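Local coordinates for alpha-L-rhamnosidase (Aspergillus terreus, PDB 6GSZ), which probably hydrolyses terminal non-reducing alpha-L-rhamnose residues in alpha-L-rhamnosides, at residues A[655-667]-A[695-709]. Residues are numbered along the deposited sequence; the frame is centred on the assembly and turned at random.
Sequences TQTGLALPLYFDL and GFAGTHLLGHTLSKY. With CA (calcium ion), chain Q; MAN (alpha-D-mannopyranose), chain C.
Y664, at the C-terminal end of helix 656-664, packs on L701, near the start of helix 699-708, in the (alpha/alpha)6-barrel domain of this rhamnosidase, a six-hairpin glycosidase. The axes of the two helices approach to 9.4 Å, at 63° to each other. L701 CD2 sits over one face of the Y664 ring in a CH-pi contact, 4.0 Å from its centroid. The other L701 methyl, CD1, reaches L661 CD2 and the F665 ring. Y664 CG lies opposite its own backbone N (chi1 -163°), which lays the ring across L701 and beside H704 CB. T705 presses its CG2 against L663 CB at 3.6 Å, while its OG1 donates back to L701 O within its own helix. Near the start of helix 656-664, T657 OG1 lies 3.6 Å from G698 CA.

Helix 656-664 ends in a Schellman motif, with D666 at positive phi. The fully extended K708 brings NZ to this end. NZ forms a salt bridge with D666, 2.8 Å from OD1, and weak hydrogen bonds to L663 O and Y664 O. Water 1 links L663 O, D666 OD1 and Y709 OH.

Further out, the T657 hydroxyl is hydrogen-bonded to D580, and the Y664 hydroxyl to R479. F696, two residues before G698, touches the bound glucose. The backbone O of D666 binds the calcium ion at 2.3 Å, together with O2 and O3 of a glycan mannose and four waters.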
loop_
_atom_site.group_PDB
_atom_site.type_symbol
_atom_site.label_atom_id
_atom_site.label_comp_id
_atom_site.label_asym_id
_atom_site.label_seq_id
_atom_site.Cartn_x
_atom_site.Cartn_y
_atom_site.Cartn_z
ATOM N N THR A 655 3.994 8.895 -31.072
ATOM C CA THR A 655 3.063 8.048 -30.361
ATOM C C THR A 655 2.602 8.779 -29.105
ATOM O O THR A 655 3.165 9.815 -28.725
ATOM C CB THR A 655 3.739 6.743 -29.950
ATOM O OG1 THR A 655 4.848 7.045 -29.083
ATOM C CG2 THR A 655 4.218 5.953 -31.152
ATOM N N GLN A 656 1.543 8.280 -28.483
ATOM C CA GLN A 656 1.050 8.904 -27.283
ATOM C C GLN A 656 2.174 9.013 -26.250
ATOM O O GLN A 656 2.355 10.074 -25.653
ATOM C CB GLN A 656 -0.187 8.192 -26.761
ATOM C CG GLN A 656 -1.395 8.383 -27.658
ATOM C CD GLN A 656 -2.652 7.783 -27.080
ATOM O OE1 GLN A 656 -2.804 7.659 -25.858
ATOM N NE2 GLN A 656 -3.552 7.386 -27.981
ATOM N N THR A 657 2.886 7.907 -25.981
ATOM C CA THR A 657 3.974 7.972 -24.994
ATOM C C THR A 657 5.163 8.808 -25.503
ATOM O O THR A 657 5.774 9.570 -24.728
ATOM C CB THR A 657 4.420 6.566 -24.594
ATOM O OG1 THR A 657 3.307 5.964 -23.938
ATOM C CG2 THR A 657 5.631 6.555 -23.696
ATOM N N GLY A 658 5.516 8.639 -26.777
ATOM C CA GLY A 658 6.656 9.335 -27.345
ATOM C C GLY A 658 6.540 10.862 -27.322
ATOM O O GLY A 658 7.572 11.540 -27.166
ATOM N N LEU A 659 5.303 11.361 -27.409
ATOM C CA LEU A 659 5.039 12.781 -27.258
ATOM C C LEU A 659 4.818 13.145 -25.784
ATOM O O LEU A 659 5.248 14.187 -25.327
ATOM C CB LEU A 659 3.828 13.155 -28.102
ATOM C CG LEU A 659 4.126 13.255 -29.594
ATOM C CD1 LEU A 659 2.865 13.018 -30.384
ATOM C CD2 LEU A 659 4.761 14.587 -29.935
ATOM N N ALA A 660 4.049 12.343 -25.040
ATOM C CA ALA A 660 3.654 12.754 -23.680
ATOM C C ALA A 660 4.890 12.934 -22.787
ATOM O O ALA A 660 4.975 13.860 -21.973
ATOM C CB ALA A 660 2.696 11.772 -23.071
ATOM N N LEU A 661 5.866 12.026 -22.890
ATOM C CA LEU A 661 7.030 12.129 -21.984
ATOM C C LEU A 661 7.823 13.422 -22.162
ATOM O O LEU A 661 8.058 14.112 -21.150
ATOM C CB LEU A 661 7.907 10.881 -22.071
ATOM C CG LEU A 661 7.238 9.566 -21.716
ATOM C CD1 LEU A 661 8.225 8.418 -21.816
ATOM C CD2 LEU A 661 6.619 9.621 -20.324
ATOM N N PRO A 662 8.300 13.778 -23.380
ATOM C CA PRO A 662 9.011 15.046 -23.488
ATOM C C PRO A 662 8.137 16.283 -23.200
ATOM O O PRO A 662 8.665 17.273 -22.753
ATOM C CB PRO A 662 9.560 15.007 -24.918
ATOM C CG PRO A 662 8.578 14.122 -25.650
ATOM C CD PRO A 662 8.259 13.033 -24.657
ATOM N N LEU A 663 6.820 16.192 -23.393
ATOM C CA LEU A 663 5.939 17.272 -23.007
ATOM C C LEU A 663 5.888 17.416 -21.486
ATOM O O LEU A 663 6.050 18.511 -20.947
ATOM C CB LEU A 663 4.543 17.051 -23.586
ATOM C CG LEU A 663 4.432 17.300 -25.095
ATOM C CD1 LEU A 663 3.086 16.805 -25.615
ATOM C CD2 LEU A 663 4.626 18.771 -25.413
ATOM N N TYR A 664 5.679 16.319 -20.760
ATOM C CA TYR A 664 5.537 16.434 -19.308
ATOM C C TYR A 664 6.882 16.785 -18.655
ATOM O O TYR A 664 6.928 17.505 -17.630
ATOM C CB TYR A 664 5.004 15.127 -18.714
ATOM C CG TYR A 664 4.471 15.305 -17.328
ATOM C CD1 TYR A 664 3.300 15.994 -17.116
ATOM C CD2 TYR A 664 5.183 14.857 -16.228
ATOM C CE1 TYR A 664 2.832 16.226 -15.836
ATOM C CE2 TYR A 664 4.730 15.076 -14.940
ATOM C CZ TYR A 664 3.532 15.747 -14.750
ATOM O OH TYR A 664 3.049 16.019 -13.514
ATOM N N PHE A 665 7.978 16.245 -19.220
ATOM C CA PHE A 665 9.311 16.428 -18.666
ATOM C C PHE A 665 10.016 17.692 -19.200
ATOM O O PHE A 665 11.154 17.968 -18.811
ATOM C CB PHE A 665 10.165 15.176 -18.895
ATOM C CG PHE A 665 9.666 13.889 -18.256
ATOM C CD1 PHE A 665 8.835 13.867 -17.147
ATOM C CD2 PHE A 665 10.043 12.687 -18.811
ATOM C CE1 PHE A 665 8.413 12.667 -16.589
ATOM C CE2 PHE A 665 9.611 11.487 -18.279
ATOM C CZ PHE A 665 8.794 11.488 -17.175
ATOM N N ASP A 666 9.337 18.439 -20.078
ATOM C CA ASP A 666 9.797 19.766 -20.583
ATOM C C ASP A 666 11.147 19.623 -21.311
ATOM O O ASP A 666 12.125 20.322 -21.025
ATOM C CB ASP A 666 9.849 20.806 -19.457
ATOM C CG ASP A 666 8.509 21.149 -18.848
ATOM O OD1 ASP A 666 7.567 21.444 -19.617
ATOM O OD2 ASP A 666 8.425 21.177 -17.606
ATOM N N LEU A 667 11.189 18.726 -22.305
ATOM C CA LEU A 667 12.436 18.376 -22.987
ATOM C C LEU A 667 12.553 18.982 -24.400
ATOM O O LEU A 667 13.559 18.763 -25.045
ATOM C CB LEU A 667 12.559 16.843 -23.080
ATOM C CG LEU A 667 12.563 16.128 -21.727
ATOM C CD1 LEU A 667 12.740 14.629 -21.888
ATOM C CD2 LEU A 667 13.648 16.686 -20.823
ATOM N N GLY A 695 1.354 2.561 -22.554
ATOM C CA GLY A 695 1.611 1.515 -21.566
ATOM C C GLY A 695 1.978 2.104 -20.208
ATOM O O GLY A 695 1.583 3.228 -19.869
ATOM N N PHE A 696 2.809 1.385 -19.442
ATOM C CA PHE A 696 3.091 1.773 -18.064
ATOM C C PHE A 696 3.882 3.083 -18.026
ATOM O O PHE A 696 3.860 3.764 -17.005
ATOM C CB PHE A 696 3.809 0.645 -17.297
ATOM C CG PHE A 696 2.977 -0.489 -16.745
ATOM C CD1 PHE A 696 1.772 -0.861 -17.328
ATOM C CD2 PHE A 696 3.420 -1.194 -15.649
ATOM C CE1 PHE A 696 1.022 -1.919 -16.844
ATOM C CE2 PHE A 696 2.685 -2.273 -15.172
ATOM C CZ PHE A 696 1.486 -2.623 -15.744
ATOM N N ALA A 697 4.661 3.344 -19.081
ATOM C CA ALA A 697 5.518 4.544 -19.057
ATOM C C ALA A 697 4.699 5.827 -19.252
ATOM O O ALA A 697 5.079 6.856 -18.729
ATOM C CB ALA A 697 6.606 4.471 -20.117
ATOM N N GLY A 698 3.632 5.739 -20.064
ATOM C CA GLY A 698 2.874 6.912 -20.465
ATOM C C GLY A 698 1.569 7.111 -19.698
ATOM O O GLY A 698 1.106 8.245 -19.558
ATOM N N THR A 699 0.936 6.040 -19.234
ATOM C CA THR A 699 -0.463 6.116 -18.791
ATOM C C THR A 699 -0.639 7.050 -17.585
ATOM O O THR A 699 -1.536 7.940 -17.593
ATOM C CB THR A 699 -1.013 4.735 -18.467
ATOM O OG1 THR A 699 -1.008 3.984 -19.682
ATOM C CG2 THR A 699 -2.429 4.815 -17.945
ATOM N N HIS A 700 0.245 6.936 -16.576
ATOM C CA HIS A 700 0.072 7.703 -15.353
ATOM C C HIS A 700 0.226 9.210 -15.576
ATOM O O HIS A 700 -0.241 10.010 -14.711
ATOM C CB HIS A 700 0.995 7.226 -14.226
ATOM C CG HIS A 700 2.443 7.507 -14.442
ATOM N ND1 HIS A 700 3.117 8.418 -13.655
ATOM C CD2 HIS A 700 3.362 6.987 -15.294
ATOM C CE1 HIS A 700 4.392 8.448 -14.019
ATOM N NE2 HIS A 700 4.572 7.573 -15.023
ATOM N N LEU A 701 0.862 9.593 -16.688
ATOM C CA LEU A 701 1.137 11.010 -16.948
ATOM C C LEU A 701 0.268 11.587 -18.070
ATOM O O LEU A 701 0.262 12.800 -18.287
ATOM C CB LEU A 701 2.613 11.164 -17.312
ATOM C CG LEU A 701 3.635 10.813 -16.265
ATOM C CD1 LEU A 701 5.028 10.908 -16.908
ATOM C CD2 LEU A 701 3.459 11.713 -15.042
ATOM N N LEU A 702 -0.466 10.765 -18.799
ATOM C CA LEU A 702 -1.118 11.219 -20.033
ATOM C C LEU A 702 -2.124 12.342 -19.756
ATOM O O LEU A 702 -2.113 13.388 -20.409
ATOM C CB LEU A 702 -1.781 10.040 -20.747
ATOM C CG LEU A 702 -2.459 10.377 -22.070
ATOM C CD1 LEU A 702 -1.455 10.963 -23.065
ATOM C CD2 LEU A 702 -3.128 9.137 -22.648
ATOM N N GLY A 703 -3.040 12.172 -18.805
ATOM C CA GLY A 703 -4.027 13.190 -18.512
ATOM C C GLY A 703 -3.380 14.465 -18.018
ATOM O O GLY A 703 -3.793 15.572 -18.398
ATOM N N HIS A 704 -2.376 14.345 -17.157
ATOM C CA HIS A 704 -1.698 15.504 -16.605
ATOM C C HIS A 704 -0.960 16.261 -17.697
ATOM O O HIS A 704 -0.874 17.502 -17.641
ATOM C CB HIS A 704 -0.748 15.128 -15.478
ATOM C CG HIS A 704 -1.481 14.547 -14.330
ATOM N ND1 HIS A 704 -2.410 15.270 -13.617
ATOM C CD2 HIS A 704 -1.475 13.299 -13.808
ATOM C CE1 HIS A 704 -2.926 14.495 -12.669
ATOM N NE2 HIS A 704 -2.380 13.276 -12.782
ATOM N N THR A 705 -0.447 15.549 -18.695
ATOM C CA THR A 705 0.276 16.158 -19.779
ATOM C C THR A 705 -0.706 16.984 -20.613
ATOM O O THR A 705 -0.436 18.151 -20.993
ATOM C CB THR A 705 0.983 15.122 -20.659
ATOM O OG1 THR A 705 1.936 14.392 -19.875
ATOM C CG2 THR A 705 1.680 15.762 -21.839
ATOM N N LEU A 706 -1.864 16.396 -20.947
ATOM C CA LEU A 706 -2.834 17.087 -21.772
ATOM C C LEU A 706 -3.347 18.317 -21.029
ATOM O O LEU A 706 -3.452 19.416 -21.617
ATOM C CB LEU A 706 -3.967 16.130 -22.176
ATOM C CG LEU A 706 -3.567 15.096 -23.221
ATOM C CD1 LEU A 706 -4.567 13.957 -23.231
ATOM C CD2 LEU A 706 -3.463 15.733 -24.595
ATOM N N SER A 707 -3.647 18.202 -19.747
ATOM C CA SER A 707 -4.129 19.347 -18.965
ATOM C C SER A 707 -3.052 20.435 -18.853
ATOM O O SER A 707 -3.371 21.623 -18.898
ATOM C CB SER A 707 -4.600 18.904 -17.597
ATOM O OG SER A 707 -5.744 18.070 -17.722
ATOM N N LYS A 708 -1.775 20.074 -18.745
ATOM C CA LYS A 708 -0.659 21.021 -18.651
ATOM C C LYS A 708 -0.679 21.962 -19.865
ATOM O O LYS A 708 -0.334 23.151 -19.727
ATOM C CB LYS A 708 0.664 20.246 -18.598
ATOM C CG LYS A 708 1.941 21.077 -18.648
ATOM C CD LYS A 708 3.171 20.213 -18.478
ATOM C CE LYS A 708 4.471 20.993 -18.523
ATOM N NZ LYS A 708 5.591 20.173 -18.011
ATOM N N TYR A 709 -1.147 21.462 -21.018
ATOM C CA TYR A 709 -1.179 22.220 -22.292
ATOM C C TYR A 709 -2.583 22.677 -22.674
ATOM O O TYR A 709 -2.825 23.088 -23.841
ATOM C CB TYR A 709 -0.536 21.383 -23.398
ATOM C CG TYR A 709 0.938 21.605 -23.329
ATOM C CD1 TYR A 709 1.485 22.761 -23.849
ATOM C CD2 TYR A 709 1.745 20.766 -22.591
ATOM C CE1 TYR A 709 2.834 23.032 -23.726
ATOM C CE2 TYR A 709 3.093 21.021 -22.450
ATOM C CZ TYR A 709 3.638 22.153 -23.028
ATOM O OH TYR A 709 4.953 22.404 -22.859
HETATM CA CA CA Q . 13.679 21.624 -19.881
HETATM C C1 MAN C . 11.456 25.572 -19.234
HETATM C C2 MAN C . 12.638 24.578 -19.250
HETATM C C3 MAN C . 13.225 24.639 -20.691
HETATM C C4 MAN C . 12.142 24.506 -21.788
HETATM C C5 MAN C . 11.005 25.513 -21.564
HETATM C C6 MAN C . 9.896 25.446 -22.625
HETATM O O2 MAN C . 12.335 23.210 -18.739
HETATM O O3 MAN C . 14.289 23.661 -20.831
HETATM O O4 MAN C . 12.638 24.779 -23.114
HETATM O O5 MAN C . 10.480 25.282 -20.258
HETATM O O6 MAN C . 9.459 24.099 -22.860
HETATM O O HOH W 1 6.781 20.808 -22.222
HETATM O O HOH W 2 5.104 18.987 -15.814
HETATM O O HOH W 3 12.816 20.272 -18.206
HETATM O O HOH W 4 14.723 22.587 -17.872
HETATM O O HOH W 5 15.570 20.823 -19.824
HETATM O O HOH W 6 14.053 21.633 -22.606
#